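Local coordinates for neuraminidase (Influenza A virus, PDB 4GDI), which is a neuraminidase-like viral surface protein of glycosyl hydrolase family 34 that may remove terminal sialic acid, though its putative active site has diverged, at residues F28-E33 / I353-T358; A44-D49 / C338-I343; F54-A59 / L109-L114; Y80-G85 / L90-M95; I162-P167 / S172-Y177. All coordinates share one frame; numbering follows the deposited sequence.

Contact 1. Residues F28-E33 / I353-T358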
# COMPACT_ATOMS: atom_id res chain seq x y z
N PHE A 28 17.29 9.75 -2.61
CA PHE A 28 16.37 10.81 -2.25
C PHE A 28 17.21 12.00 -1.76
O PHE A 28 18.19 11.81 -1.04
CB PHE A 28 15.34 10.30 -1.23
CG PHE A 28 14.32 9.37 -1.84
CD1 PHE A 28 14.57 8.01 -1.95
CD2 PHE A 28 13.13 9.86 -2.35
CE1 PHE A 28 13.64 7.15 -2.53
CE2 PHE A 28 12.19 9.02 -2.94
CZ PHE A 28 12.45 7.66 -3.03
N PRO A 29 16.86 13.22 -2.21
CA PRO A 29 17.72 14.40 -2.06
C PRO A 29 17.59 15.08 -0.69
O PRO A 29 17.47 16.30 -0.64
CB PRO A 29 17.18 15.33 -3.16
CG PRO A 29 15.72 15.03 -3.18
CD PRO A 29 15.60 13.55 -2.90
N TRP A 30 17.62 14.30 0.39
CA TRP A 30 17.50 14.86 1.73
C TRP A 30 18.73 15.70 2.12
O TRP A 30 19.81 15.56 1.55
CB TRP A 30 17.30 13.75 2.76
CG TRP A 30 16.16 12.80 2.43
CD1 TRP A 30 16.17 11.44 2.58
CD2 TRP A 30 14.88 13.13 1.90
NE1 TRP A 30 14.96 10.91 2.18
CE2 TRP A 30 14.15 11.93 1.76
CE3 TRP A 30 14.26 14.33 1.53
CZ2 TRP A 30 12.86 11.89 1.26
CZ3 TRP A 30 12.96 14.29 1.04
CH2 TRP A 30 12.28 13.08 0.91
N GLY A 31 18.54 16.57 3.11
CA GLY A 31 19.62 17.40 3.60
C GLY A 31 19.53 18.81 3.05
O GLY A 31 19.37 18.99 1.84
N PRO A 32 19.67 19.83 3.93
CA PRO A 32 20.00 19.64 5.35
C PRO A 32 18.83 19.16 6.20
O PRO A 32 19.03 18.78 7.36
CB PRO A 32 20.45 21.03 5.80
CG PRO A 32 19.72 21.97 4.89
CD PRO A 32 19.68 21.25 3.55
N GLU A 33 17.62 19.17 5.65
CA GLU A 33 16.47 18.64 6.37
C GLU A 33 15.93 17.34 5.73
O GLU A 33 16.14 17.07 4.56
CB GLU A 33 15.37 19.70 6.45
CG GLU A 33 15.75 20.89 7.33
CD GLU A 33 14.63 21.90 7.49
OE1 GLU A 33 13.84 22.07 6.54
OE2 GLU A 33 14.55 22.53 8.57
N ILE A 353 23.97 11.35 6.86
CA ILE A 353 23.16 10.21 6.45
C ILE A 353 23.69 9.75 5.10
O ILE A 353 24.36 10.50 4.40
CB ILE A 353 21.66 10.56 6.32
CG1 ILE A 353 21.45 11.65 5.28
CG2 ILE A 353 21.10 11.00 7.66
CD1 ILE A 353 20.01 11.91 4.96
N GLN A 354 23.40 8.50 4.74
CA GLN A 354 23.69 8.04 3.39
C GLN A 354 22.42 7.56 2.69
O GLN A 354 21.56 6.90 3.28
CB GLN A 354 24.75 6.94 3.38
CG GLN A 354 24.52 5.85 4.38
CD GLN A 354 25.13 6.18 5.71
OE1 GLN A 354 26.06 6.98 5.79
NE2 GLN A 354 24.60 5.57 6.78
N GLU A 355 22.33 7.93 1.42
CA GLU A 355 21.25 7.48 0.56
C GLU A 355 21.85 6.73 -0.63
O GLU A 355 22.87 7.15 -1.19
CB GLU A 355 20.44 8.70 0.10
CG GLU A 355 19.34 9.10 1.08
CD GLU A 355 18.26 8.04 1.17
OE1 GLU A 355 17.81 7.56 0.11
OE2 GLU A 355 17.87 7.68 2.31
N LEU A 356 21.24 5.62 -1.01
CA LEU A 356 21.76 4.82 -2.10
C LEU A 356 21.27 5.39 -3.42
O LEU A 356 20.09 5.66 -3.58
CB LEU A 356 21.30 3.36 -2.01
CG LEU A 356 21.97 2.38 -1.06
CD1 LEU A 356 21.59 0.95 -1.44
CD2 LEU A 356 23.50 2.54 -1.02
N SER A 357 22.19 5.58 -4.35
CA SER A 357 21.83 5.76 -5.74
C SER A 357 22.23 4.48 -6.48
O SER A 357 23.02 3.67 -5.99
CB SER A 357 22.55 6.96 -6.32
OG SER A 357 23.92 6.67 -6.44
N THR A 358 21.70 4.30 -7.68
CA THR A 358 22.03 3.12 -8.47
C THR A 358 22.32 3.54 -9.91
O THR A 358 21.72 4.49 -10.41
CB THR A 358 20.87 2.09 -8.50
OG1 THR A 358 19.69 2.69 -9.03
CG2 THR A 358 20.57 1.55 -7.13

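Contact 2. Residues A44-D49 / C338-I343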
# COMPACT_ATOMS: atom_id res chain seq x y z
N ALA A 44 23.53 -0.57 3.58
CA ALA A 44 22.50 -0.84 2.59
C ALA A 44 23.09 -1.41 1.31
O ALA A 44 24.28 -1.24 1.00
CB ALA A 44 21.69 0.42 2.28
N TYR A 45 22.24 -2.12 0.57
CA TYR A 45 22.60 -2.66 -0.74
C TYR A 45 21.32 -2.98 -1.49
O TYR A 45 20.23 -2.90 -0.93
CB TYR A 45 23.49 -3.90 -0.60
CG TYR A 45 22.86 -5.03 0.20
CD1 TYR A 45 22.96 -5.06 1.58
CD2 TYR A 45 22.17 -6.06 -0.42
CE1 TYR A 45 22.40 -6.07 2.33
CE2 TYR A 45 21.60 -7.10 0.32
CZ TYR A 45 21.73 -7.10 1.69
OH TYR A 45 21.17 -8.09 2.44
N VAL A 46 21.45 -3.35 -2.76
CA VAL A 46 20.29 -3.58 -3.59
C VAL A 46 20.23 -5.03 -4.04
O VAL A 46 21.26 -5.64 -4.32
CB VAL A 46 20.30 -2.66 -4.84
CG1 VAL A 46 19.13 -3.03 -5.76
CG2 VAL A 46 20.24 -1.18 -4.44
N SER A 47 19.02 -5.58 -4.14
CA SER A 47 18.84 -6.92 -4.72
C SER A 47 17.41 -7.02 -5.27
O SER A 47 16.49 -6.43 -4.71
CB SER A 47 19.11 -8.00 -3.67
OG SER A 47 19.33 -9.27 -4.26
N CYS A 48 17.25 -7.78 -6.34
CA CYS A 48 15.99 -7.79 -7.09
C CYS A 48 15.35 -9.18 -7.16
O CYS A 48 16.04 -10.20 -7.13
CB CYS A 48 16.25 -7.31 -8.53
SG CYS A 48 17.40 -5.90 -8.68
N ASP A 49 14.02 -9.21 -7.24
CA ASP A 49 13.33 -10.43 -7.63
C ASP A 49 13.21 -10.39 -9.15
O ASP A 49 13.97 -9.67 -9.79
CB ASP A 49 11.97 -10.63 -6.89
CG ASP A 49 10.98 -9.47 -7.10
OD1 ASP A 49 10.99 -8.77 -8.15
OD2 ASP A 49 10.16 -9.28 -6.18
N CYS A 338 24.77 -3.66 -12.78
CA CYS A 338 24.51 -2.36 -12.18
C CYS A 338 25.34 -2.25 -10.91
O CYS A 338 25.89 -3.24 -10.43
CB CYS A 338 23.02 -2.21 -11.83
SG CYS A 338 21.83 -2.43 -13.18
N PHE A 339 25.44 -1.05 -10.36
CA PHE A 339 26.03 -0.93 -9.05
C PHE A 339 25.22 0.03 -8.21
O PHE A 339 24.48 0.87 -8.73
CB PHE A 339 27.51 -0.52 -9.12
CG PHE A 339 27.76 0.85 -9.70
CD1 PHE A 339 27.77 1.97 -8.89
CD2 PHE A 339 28.01 1.01 -11.06
CE1 PHE A 339 28.01 3.23 -9.43
CE2 PHE A 339 28.26 2.27 -11.60
CZ PHE A 339 28.26 3.38 -10.78
N TRP A 340 25.33 -0.12 -6.89
CA TRP A 340 24.73 0.83 -5.97
C TRP A 340 25.87 1.64 -5.35
O TRP A 340 27.01 1.17 -5.27
CB TRP A 340 23.87 0.12 -4.91
CG TRP A 340 24.56 -1.05 -4.20
CD1 TRP A 340 24.40 -2.38 -4.47
CD2 TRP A 340 25.49 -0.97 -3.11
NE1 TRP A 340 25.18 -3.13 -3.63
CE2 TRP A 340 25.86 -2.29 -2.78
CE3 TRP A 340 26.04 0.08 -2.38
CZ2 TRP A 340 26.76 -2.58 -1.76
CZ3 TRP A 340 26.93 -0.21 -1.37
CH2 TRP A 340 27.28 -1.52 -1.07
N LEU A 341 25.55 2.85 -4.90
CA LEU A 341 26.55 3.76 -4.36
C LEU A 341 25.94 4.68 -3.30
O LEU A 341 24.91 5.31 -3.55
CB LEU A 341 27.13 4.59 -5.50
CG LEU A 341 27.95 5.83 -5.14
CD1 LEU A 341 29.26 5.43 -4.53
CD2 LEU A 341 28.16 6.66 -6.39
N GLU A 342 26.54 4.69 -2.12
CA GLU A 342 26.14 5.59 -1.04
C GLU A 342 26.53 7.01 -1.40
O GLU A 342 27.69 7.28 -1.74
CB GLU A 342 26.84 5.23 0.28
CG GLU A 342 26.25 4.03 1.02
CD GLU A 342 27.03 3.69 2.28
OE1 GLU A 342 28.19 4.15 2.40
OE2 GLU A 342 26.47 2.97 3.16
N ILE A 343 25.54 7.89 -1.34
CA ILE A 343 25.74 9.33 -1.46
C ILE A 343 25.54 9.89 -0.05
O ILE A 343 24.50 9.65 0.57
CB ILE A 343 24.71 9.94 -2.41
CG1 ILE A 343 24.84 9.33 -3.82
CG2 ILE A 343 24.84 11.47 -2.47
CD1 ILE A 343 26.18 9.52 -4.46
O HOH W 1 23.89 2.30 3.54
O HOH W 2 23.90 -5.86 -3.90

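Contact 3. Residues F54-A59 / L109-L114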
# COMPACT_ATOMS: atom_id res chain seq x y z
N PHE A 54 14.96 -3.97 -4.64
CA PHE A 54 14.74 -3.50 -3.28
C PHE A 54 16.05 -3.02 -2.67
O PHE A 54 17.14 -3.46 -3.05
CB PHE A 54 14.15 -4.61 -2.41
CG PHE A 54 12.84 -5.15 -2.91
CD1 PHE A 54 12.81 -6.15 -3.88
CD2 PHE A 54 11.63 -4.65 -2.44
CE1 PHE A 54 11.60 -6.64 -4.38
CE2 PHE A 54 10.41 -5.12 -2.93
CZ PHE A 54 10.40 -6.13 -3.90
N LYS A 55 15.92 -2.10 -1.73
CA LYS A 55 17.00 -1.69 -0.85
C LYS A 55 16.90 -2.49 0.44
O LYS A 55 15.90 -2.41 1.16
CB LYS A 55 16.89 -0.19 -0.55
CG LYS A 55 17.92 0.30 0.46
CD LYS A 55 17.91 1.82 0.58
CE LYS A 55 17.61 2.26 2.01
NZ LYS A 55 17.17 3.68 2.09
N PHE A 56 17.93 -3.28 0.72
CA PHE A 56 18.08 -3.97 1.99
C PHE A 56 19.04 -3.16 2.85
O PHE A 56 20.04 -2.65 2.34
CB PHE A 56 18.64 -5.38 1.77
CG PHE A 56 17.68 -6.33 1.11
CD1 PHE A 56 17.50 -6.29 -0.25
CD2 PHE A 56 16.99 -7.26 1.85
CE1 PHE A 56 16.63 -7.15 -0.86
CE2 PHE A 56 16.12 -8.13 1.24
CZ PHE A 56 15.93 -8.07 -0.10
N PHE A 57 18.76 -3.05 4.14
CA PHE A 57 19.56 -2.20 5.01
C PHE A 57 19.35 -2.47 6.49
O PHE A 57 18.33 -3.03 6.90
CB PHE A 57 19.26 -0.72 4.72
CG PHE A 57 17.85 -0.31 5.04
CD1 PHE A 57 16.84 -0.45 4.11
CD2 PHE A 57 17.54 0.26 6.27
CE1 PHE A 57 15.54 -0.06 4.40
CE2 PHE A 57 16.24 0.65 6.56
CZ PHE A 57 15.24 0.49 5.63
N ILE A 58 20.34 -2.08 7.30
CA ILE A 58 20.19 -2.16 8.74
C ILE A 58 19.66 -0.80 9.19
O ILE A 58 20.23 0.24 8.85
CB ILE A 58 21.53 -2.45 9.45
CG1 ILE A 58 22.23 -3.66 8.82
CG2 ILE A 58 21.32 -2.68 10.93
CD1 ILE A 58 21.40 -4.94 8.84
N ALA A 59 18.56 -0.80 9.95
CA ALA A 59 18.00 0.46 10.46
C ALA A 59 18.75 0.87 11.72
O ALA A 59 19.09 0.02 12.55
CB ALA A 59 16.53 0.30 10.78
N LEU A 109 12.53 -18.46 -7.14
CA LEU A 109 11.35 -18.87 -6.38
C LEU A 109 11.18 -18.11 -5.07
O LEU A 109 10.08 -17.61 -4.78
CB LEU A 109 11.45 -20.36 -6.05
CG LEU A 109 10.97 -21.30 -7.17
CD1 LEU A 109 11.48 -20.82 -8.52
CD2 LEU A 109 11.41 -22.71 -6.89
N LYS A 110 12.24 -18.05 -4.28
CA LYS A 110 12.15 -17.44 -2.97
C LYS A 110 13.39 -16.60 -2.61
O LYS A 110 14.44 -16.76 -3.22
CB LYS A 110 11.97 -18.53 -1.92
CG LYS A 110 10.71 -19.36 -2.09
CD LYS A 110 9.46 -18.58 -1.73
CE LYS A 110 8.23 -19.47 -1.71
NZ LYS A 110 7.02 -18.75 -1.23
N TRP A 111 13.24 -15.71 -1.64
CA TRP A 111 14.37 -15.00 -1.07
C TRP A 111 15.12 -15.85 -0.07
O TRP A 111 14.52 -16.44 0.83
CB TRP A 111 13.91 -13.74 -0.33
CG TRP A 111 13.51 -12.63 -1.24
CD1 TRP A 111 12.24 -12.30 -1.60
CD2 TRP A 111 14.38 -11.71 -1.90
NE1 TRP A 111 12.26 -11.22 -2.45
CE2 TRP A 111 13.56 -10.83 -2.64
CE3 TRP A 111 15.77 -11.53 -1.93
CZ2 TRP A 111 14.08 -9.79 -3.42
CZ3 TRP A 111 16.29 -10.51 -2.71
CH2 TRP A 111 15.45 -9.65 -3.45
N THR A 112 16.44 -15.93 -0.25
CA THR A 112 17.34 -16.38 0.79
C THR A 112 17.92 -15.13 1.47
O THR A 112 18.43 -14.23 0.80
CB THR A 112 18.51 -17.20 0.23
OG1 THR A 112 18.00 -18.34 -0.48
CG2 THR A 112 19.42 -17.67 1.33
N VAL A 113 17.82 -15.09 2.79
CA VAL A 113 18.31 -13.96 3.58
C VAL A 113 19.21 -14.51 4.67
O VAL A 113 18.85 -15.45 5.35
CB VAL A 113 17.15 -13.19 4.25
CG1 VAL A 113 17.69 -12.10 5.17
CG2 VAL A 113 16.19 -12.61 3.20
N LEU A 114 20.39 -13.92 4.81
CA LEU A 114 21.30 -14.25 5.91
C LEU A 114 21.54 -13.03 6.78
O LEU A 114 21.72 -11.91 6.29
CB LEU A 114 22.64 -14.76 5.37
CG LEU A 114 22.67 -16.01 4.47
CD1 LEU A 114 22.52 -15.64 2.99
CD2 LEU A 114 23.97 -16.75 4.71

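Contact 4. Residues Y80-G85 / L90-M95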
# COMPACT_ATOMS: atom_id res chain seq x y z
N TYR A 80 15.94 -4.47 7.22
CA TYR A 80 14.69 -4.05 6.60
C TYR A 80 14.86 -4.08 5.10
O TYR A 80 15.99 -4.09 4.60
CB TYR A 80 14.34 -2.59 6.96
CG TYR A 80 13.87 -2.33 8.37
CD1 TYR A 80 14.72 -2.49 9.45
CD2 TYR A 80 12.57 -1.89 8.62
CE1 TYR A 80 14.29 -2.24 10.74
CE2 TYR A 80 12.13 -1.63 9.91
CZ TYR A 80 12.99 -1.81 10.97
OH TYR A 80 12.56 -1.55 12.25
N LYS A 81 13.76 -4.06 4.37
CA LYS A 81 13.82 -3.81 2.94
C LYS A 81 12.69 -2.90 2.49
O LYS A 81 11.59 -2.90 3.04
CB LYS A 81 13.82 -5.11 2.14
CG LYS A 81 12.47 -5.77 1.95
CD LYS A 81 12.55 -6.77 0.80
CE LYS A 81 11.31 -7.66 0.73
NZ LYS A 81 11.18 -8.31 -0.61
N THR A 82 13.02 -2.12 1.47
CA THR A 82 12.13 -1.11 0.91
C THR A 82 12.21 -1.18 -0.62
O THR A 82 13.30 -1.32 -1.17
CB THR A 82 12.60 0.31 1.34
OG1 THR A 82 12.57 0.40 2.76
CG2 THR A 82 11.71 1.38 0.75
N PRO A 83 11.06 -1.08 -1.31
CA PRO A 83 11.11 -0.98 -2.78
C PRO A 83 11.97 0.18 -3.23
O PRO A 83 11.89 1.27 -2.66
CB PRO A 83 9.64 -0.76 -3.18
CG PRO A 83 8.85 -1.31 -2.05
CD PRO A 83 9.68 -1.08 -0.81
N ILE A 84 12.80 -0.04 -4.24
CA ILE A 84 13.81 0.95 -4.60
C ILE A 84 13.21 2.34 -4.89
O ILE A 84 13.79 3.37 -4.52
CB ILE A 84 14.65 0.45 -5.80
CG1 ILE A 84 15.90 1.30 -5.96
CG2 ILE A 84 13.82 0.40 -7.07
CD1 ILE A 84 16.84 1.20 -4.77
N GLY A 85 12.04 2.38 -5.52
CA GLY A 85 11.43 3.66 -5.87
C GLY A 85 10.77 4.44 -4.73
O GLY A 85 10.29 5.57 -4.95
N LEU A 90 7.90 4.06 7.75
CA LEU A 90 7.17 3.03 8.47
C LEU A 90 6.09 2.36 7.63
O LEU A 90 5.71 1.22 7.89
CB LEU A 90 6.52 3.64 9.71
CG LEU A 90 7.48 4.08 10.81
CD1 LEU A 90 6.69 4.71 11.94
CD2 LEU A 90 8.31 2.88 11.30
N SER A 91 5.61 3.06 6.62
CA SER A 91 4.56 2.53 5.75
C SER A 91 5.12 1.74 4.57
O SER A 91 4.44 0.88 4.02
CB SER A 91 3.69 3.67 5.20
OG SER A 91 3.29 4.56 6.22
N THR A 92 6.35 2.04 4.16
CA THR A 92 6.89 1.47 2.94
C THR A 92 7.94 0.39 3.18
O THR A 92 8.33 -0.31 2.25
CB THR A 92 7.56 2.56 2.09
OG1 THR A 92 8.64 3.12 2.84
CG2 THR A 92 6.57 3.64 1.74
N SER A 93 8.44 0.28 4.41
CA SER A 93 9.57 -0.59 4.71
C SER A 93 9.13 -1.77 5.54
O SER A 93 8.30 -1.62 6.43
CB SER A 93 10.67 0.18 5.48
OG SER A 93 11.20 1.24 4.70
N GLU A 94 9.70 -2.93 5.25
CA GLU A 94 9.36 -4.15 5.98
C GLU A 94 10.55 -4.58 6.82
O GLU A 94 11.67 -4.65 6.33
CB GLU A 94 9.01 -5.25 4.98
CG GLU A 94 8.94 -6.64 5.55
CD GLU A 94 8.68 -7.69 4.49
OE1 GLU A 94 8.64 -7.33 3.30
OE2 GLU A 94 8.52 -8.88 4.85
N MET A 95 10.32 -4.86 8.10
CA MET A 95 11.36 -5.45 8.93
C MET A 95 11.43 -6.95 8.63
O MET A 95 10.41 -7.62 8.65
CB MET A 95 11.07 -5.21 10.41
CG MET A 95 12.14 -5.80 11.33
SD MET A 95 11.56 -5.97 13.04
CE MET A 95 11.78 -4.32 13.68
O HOH W 3 9.18 -3.63 1.66

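Contact 5. Residues I162-P167 / S172-Y177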
# COMPACT_ATOMS: atom_id res chain seq x y z
N ILE A 162 29.90 -15.06 0.67
CA ILE A 162 31.15 -15.03 1.41
C ILE A 162 30.88 -14.68 2.87
O ILE A 162 30.27 -13.65 3.15
CB ILE A 162 32.14 -13.98 0.83
CG1 ILE A 162 32.33 -14.18 -0.68
CG2 ILE A 162 33.48 -14.07 1.54
CD1 ILE A 162 32.73 -15.57 -1.07
N VAL A 163 31.32 -15.53 3.78
CA VAL A 163 31.21 -15.26 5.21
C VAL A 163 32.61 -15.10 5.82
O VAL A 163 33.51 -15.89 5.54
CB VAL A 163 30.50 -16.42 5.93
CG1 VAL A 163 30.51 -16.21 7.43
CG2 VAL A 163 29.07 -16.57 5.41
N SER A 164 32.79 -14.08 6.66
CA SER A 164 34.08 -13.83 7.29
C SER A 164 34.00 -14.02 8.81
O SER A 164 32.95 -13.82 9.41
CB SER A 164 34.60 -12.44 6.96
OG SER A 164 34.70 -12.26 5.56
N ASP A 165 35.13 -14.40 9.40
CA ASP A 165 35.23 -14.76 10.81
C ASP A 165 36.59 -14.27 11.31
O ASP A 165 37.46 -13.93 10.50
CB ASP A 165 35.11 -16.27 10.96
CG ASP A 165 34.83 -16.72 12.40
OD1 ASP A 165 34.96 -15.92 13.35
OD2 ASP A 165 34.50 -17.92 12.56
N GLY A 166 36.77 -14.22 12.62
CA GLY A 166 38.04 -13.79 13.19
C GLY A 166 38.04 -12.36 13.70
O GLY A 166 37.57 -11.46 13.01
N PRO A 167 38.58 -12.14 14.91
CA PRO A 167 38.53 -10.82 15.55
C PRO A 167 39.44 -9.76 14.94
O PRO A 167 39.19 -8.58 15.14
CB PRO A 167 39.01 -11.11 16.98
CG PRO A 167 39.80 -12.36 16.88
CD PRO A 167 39.12 -13.17 15.82
N SER A 172 42.21 -12.74 9.43
CA SER A 172 40.81 -13.02 9.13
C SER A 172 40.63 -14.34 8.40
O SER A 172 41.55 -14.82 7.73
CB SER A 172 40.22 -11.88 8.29
OG SER A 172 40.99 -11.66 7.12
N VAL A 173 39.45 -14.92 8.54
CA VAL A 173 39.10 -16.15 7.84
C VAL A 173 37.92 -15.86 6.91
O VAL A 173 37.01 -15.13 7.29
CB VAL A 173 38.76 -17.28 8.83
CG1 VAL A 173 38.32 -18.53 8.10
CG2 VAL A 173 39.97 -17.57 9.72
N HIS A 174 37.96 -16.40 5.70
CA HIS A 174 36.92 -16.15 4.71
C HIS A 174 36.50 -17.46 4.05
O HIS A 174 37.34 -18.24 3.61
CB HIS A 174 37.43 -15.14 3.67
CG HIS A 174 37.99 -13.91 4.30
ND1 HIS A 174 37.20 -12.91 4.82
CD2 HIS A 174 39.27 -13.56 4.58
CE1 HIS A 174 37.96 -11.98 5.35
NE2 HIS A 174 39.23 -12.34 5.21
N ARG A 175 35.20 -17.71 4.05
CA ARG A 175 34.66 -18.93 3.50
C ARG A 175 33.57 -18.64 2.46
O ARG A 175 32.79 -17.70 2.62
CB ARG A 175 34.02 -19.75 4.62
CG ARG A 175 34.98 -20.25 5.66
CD ARG A 175 34.26 -21.08 6.70
NE ARG A 175 35.20 -21.76 7.57
CZ ARG A 175 34.85 -22.63 8.52
NH1 ARG A 175 33.57 -22.93 8.72
NH2 ARG A 175 35.80 -23.21 9.25
N ILE A 176 33.54 -19.44 1.40
CA ILE A 176 32.39 -19.47 0.51
C ILE A 176 31.42 -20.51 1.05
O ILE A 176 31.81 -21.65 1.31
CB ILE A 176 32.75 -19.92 -0.90
CG1 ILE A 176 33.83 -19.02 -1.49
CG2 ILE A 176 31.49 -19.89 -1.79
CD1 ILE A 176 34.37 -19.53 -2.81
N TYR A 177 30.17 -20.11 1.23
CA TYR A 177 29.12 -21.04 1.57
C TYR A 177 28.21 -21.27 0.36
O TYR A 177 27.80 -20.33 -0.31
CB TYR A 177 28.31 -20.50 2.74
CG TYR A 177 28.94 -20.76 4.09
CD1 TYR A 177 29.95 -19.95 4.59
CD2 TYR A 177 28.52 -21.83 4.86
CE1 TYR A 177 30.52 -20.20 5.83
CE2 TYR A 177 29.09 -22.10 6.09
CZ TYR A 177 30.08 -21.29 6.57
OH TYR A 177 30.61 -21.56 7.80

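Contact 1. Residues F28-E33 / I353-T358
Phe28 and Glu355 come closest along the backbone, their CA atoms 6.5 Å apart, where an irregular loop runs past an inner strand of a beta-propeller sheet. Residues 28-33 follow strand 20-25, and residues 353-358 lie on strand 352-362. Both strands belong to the sheet that combines N- and C-terminal strands and so closes the propeller ring. Pro29 centres an inverse gamma turn, which swings Phe28 and Trp30 toward one another: Phe28 CB lies 3.4 Å above the Trp30 ring plane, offset toward its rim. The Glu355 side chain bends at CG (chi2 -66°), so CG approaches Phe28 O at 3.6 Å while the carboxylate reaches both aromatic residues. OE1 comes within 3.5 Å of Phe28 N, a close approach but not a hydrogen bond. It also lies in the plane of the Phe28 ring, 3.9 Å from CD1, and OE2 lies 4.1 Å from Trp30 CD1. The carboxylate plane is steeply turned, 79° from the Phe28 ring. Lys55 also packs against Glu355; a positive charge there should favour the carboxylate. The loop also meets a second subunit, where Phe28 packs on Tyr80 of that chain. The apolar end is Ile353 CD1, 3.9 Å from Trp30 CB.

Contact 2. Residues A44-D49 / C338-I343
Tyr45 and Trp340 mark the closest register of two strands that face each other from separate sheets of the beta-propeller: the local axes of 44-48 and 338-343 approach to 7.2 Å and run roughly antiparallel, at 155°. This spacing is that of sheet packing, since each strand bonds within its own sheet, Tyr45 with Phe56 and Trp340 with Gly322. The indole of Trp340 fills the gap. With CG held between the backbone N and the carbonyl carbon (chi1 50°), one face of its ring is turned to strand 44-48, which presents backbone atoms and Tyr45 CB to it. Tyr45 CA sits 3.9 Å from the centroid of the five-membered ring, 11° off the normal, a CH-pi contact. Tyr45 CB lies nearer the rim, 3.6 Å from Trp340 NE1. Farther along, Ala44 O lies 3.7 Å from CH2 of Trp340 over the six-membered ring. Val46 and Trp340 pass in opposite directions, CG2 of Val46 touching CB of Trp340 at 3.9 Å. Two waters complete the joint. One accepts from Ala44 N and donates to OE2 of Glu342, which also forms a salt bridge with Arg320. The other takes the indole N-H, 3.0 Å from Trp340 NE1, and donates to Val46 O at 2.7 Å.

Contact 3. Residues F54-A59 / L109-L114
Trp111 reaches across to Phe54 and Phe56 and makes every close approach of the contact, since the backbones are far apart: the nearest CA pair, Phe56 and Val113, is separated by 10.1 Å. Its CB is directed toward strand 54-59, and CG stands beside the backbone N (chi1 -75°), which sends the indole out into the gap with the six-membered ring leading. CE3 is the first atom to touch, 3.9 Å from Phe56 CZ. Next along the rim, CZ3 makes the closest approach, 3.6 Å from Phe56 CZ, and CH2 lies 3.8 Å from Phe56 CE1. CZ of Phe56 therefore rests over one face of the indole near its rim. The two rings come from opposite directions, with centroids 5.1 Å apart and planes at 57°, an oblique meeting, neither a stack nor edge-to-face. Around the corner CZ2 turns to the other phenylalanine and meets Phe54 CD1 at 3.9 Å. Phe106 lies edge-to-face with Trp111, and Lys81 touches the indole while forming a cation-pi contact with Phe54. The cluster thus bridges two propeller sheets: strand 53-64, paired with 44-48 and 78-83, packs through these rings against strand 111-117, which lies between strands 101-106 and 124-129.

Contact 4. Residues Y80-G85 / L90-M95
The beta hairpin of strands 78-83 and 94-98, at the edge of a curled propeller sheet, is closed here by antiparallel pairing. Lys81 and Glu94 form the hydrogen-bonded pair: Lys81 N gives to Glu94 O in the carbonyl plane, and Glu94 N gives to Lys81 O, both at 2.9 Å, the second nearly straight at 174°. Their side chains lie side by side, but Lys81 NZ remains 4.8 Å from Glu94 OE1, too far for a salt bridge, though the opposite charges may still attract. One residue on, past the last bridge, Thr82 OG1 and Ser93 OG share a short 2.5 Å hydrogen bond in which either could be the donor. Ser88 OG is bonded to the same threonine oxygen, which links the connecting loop to the closure. Tyr80 and Met95, the non-hydrogen-bonded pair, occupy the other face of the sheet, and Met95 also packs on His25 of a neighbouring subunit. Met95 has CG anti to its own backbone N (chi1 -180°). Its CB lies over the ring face, 4.0 Å from the Tyr80 centroid and 20° off the normal, and SD stands obliquely to the ring at 5.5 Å from that centroid, a Met-aromatic contact. Bending at SD brings CE to 3.2 Å from Tyr80 OH.

Contact 5. Residues I162-P167 / S172-Y177
Val163 and Arg175 are joined by two backbone bonds, as are Asp165 and Val173, and these define the antiparallel hairpin of strands 158-165 and 173-180, the middle pair of a four-stranded propeller sheet. The local axes approach to 4.7 Å at 152°. Val163 N to Arg175 O and the return bond are both 2.9 Å and run nearly along the C=O axis. The Asp165-Val173 pair is less regular, with Val173 N tilted 34° out of the plane of the Asp165 carbonyl, whose oxygen Arg146 also bonds.

Among polar side chains, the non-hydrogen-bonded pair Ser164 and His174 meets through Ser164 OG, which lies in the imidazole plane 2.7 Å from ND1. His174 NE2 is bonded in turn to Ser172 OG at the same distance, and that hydroxyl also bonds Asn196. Asp165 OD1 receives Gly166 N at 2.6 Å, and its carboxylate also takes the backbone N-H groups of Ser140, Arg141 and Gly143.

Apolar contacts fall on both faces. Ile162 CD1 touches Ile176 CG1 at 3.6 Å on the sheet face that carries Ser164 and His174. On the Asp165 face, Val163 CG2 meets Tyr177 CD1 at 3.6 Å, and the Tyr177 ring is itself stacked with Phe137 and Trp187. Arg175 leads away to Gln189 and to Trp187, with a cation-pi contact.

With a serine oxygen on each ring nitrogen, the two bonds should fix the rotation of the His174 ring. The carboxylate of Asp165, gripped by backbone donors, is probably held as the anion, and its bonds tie the strand end to the loop of Ser140, Arg141 and Gly143.

In the fold
From the N terminus, contact 1 opens first, at 28-33, and closes last, at 353-358, so its loop encloses all the others. Contact 2 opens at 44-49 and closes at 338-343, enclosing contacts 3, 4 and 5. Contact 4, a local hairpin, lies inside contact 3, whose loop shuts at 109-114; contact 5, another hairpin, follows in series. No two loops cross. Contacts 1 and 2 share the ring-closing sheet, while strand 53-64 lies between those of contacts 2 and 4 and carries contact 3 to the next sheet. Contact 5 touches none of the others, though its nearest atoms come within about 5 Å of contact 3. Contacts 1 and 4 also reach neighbouring subunits.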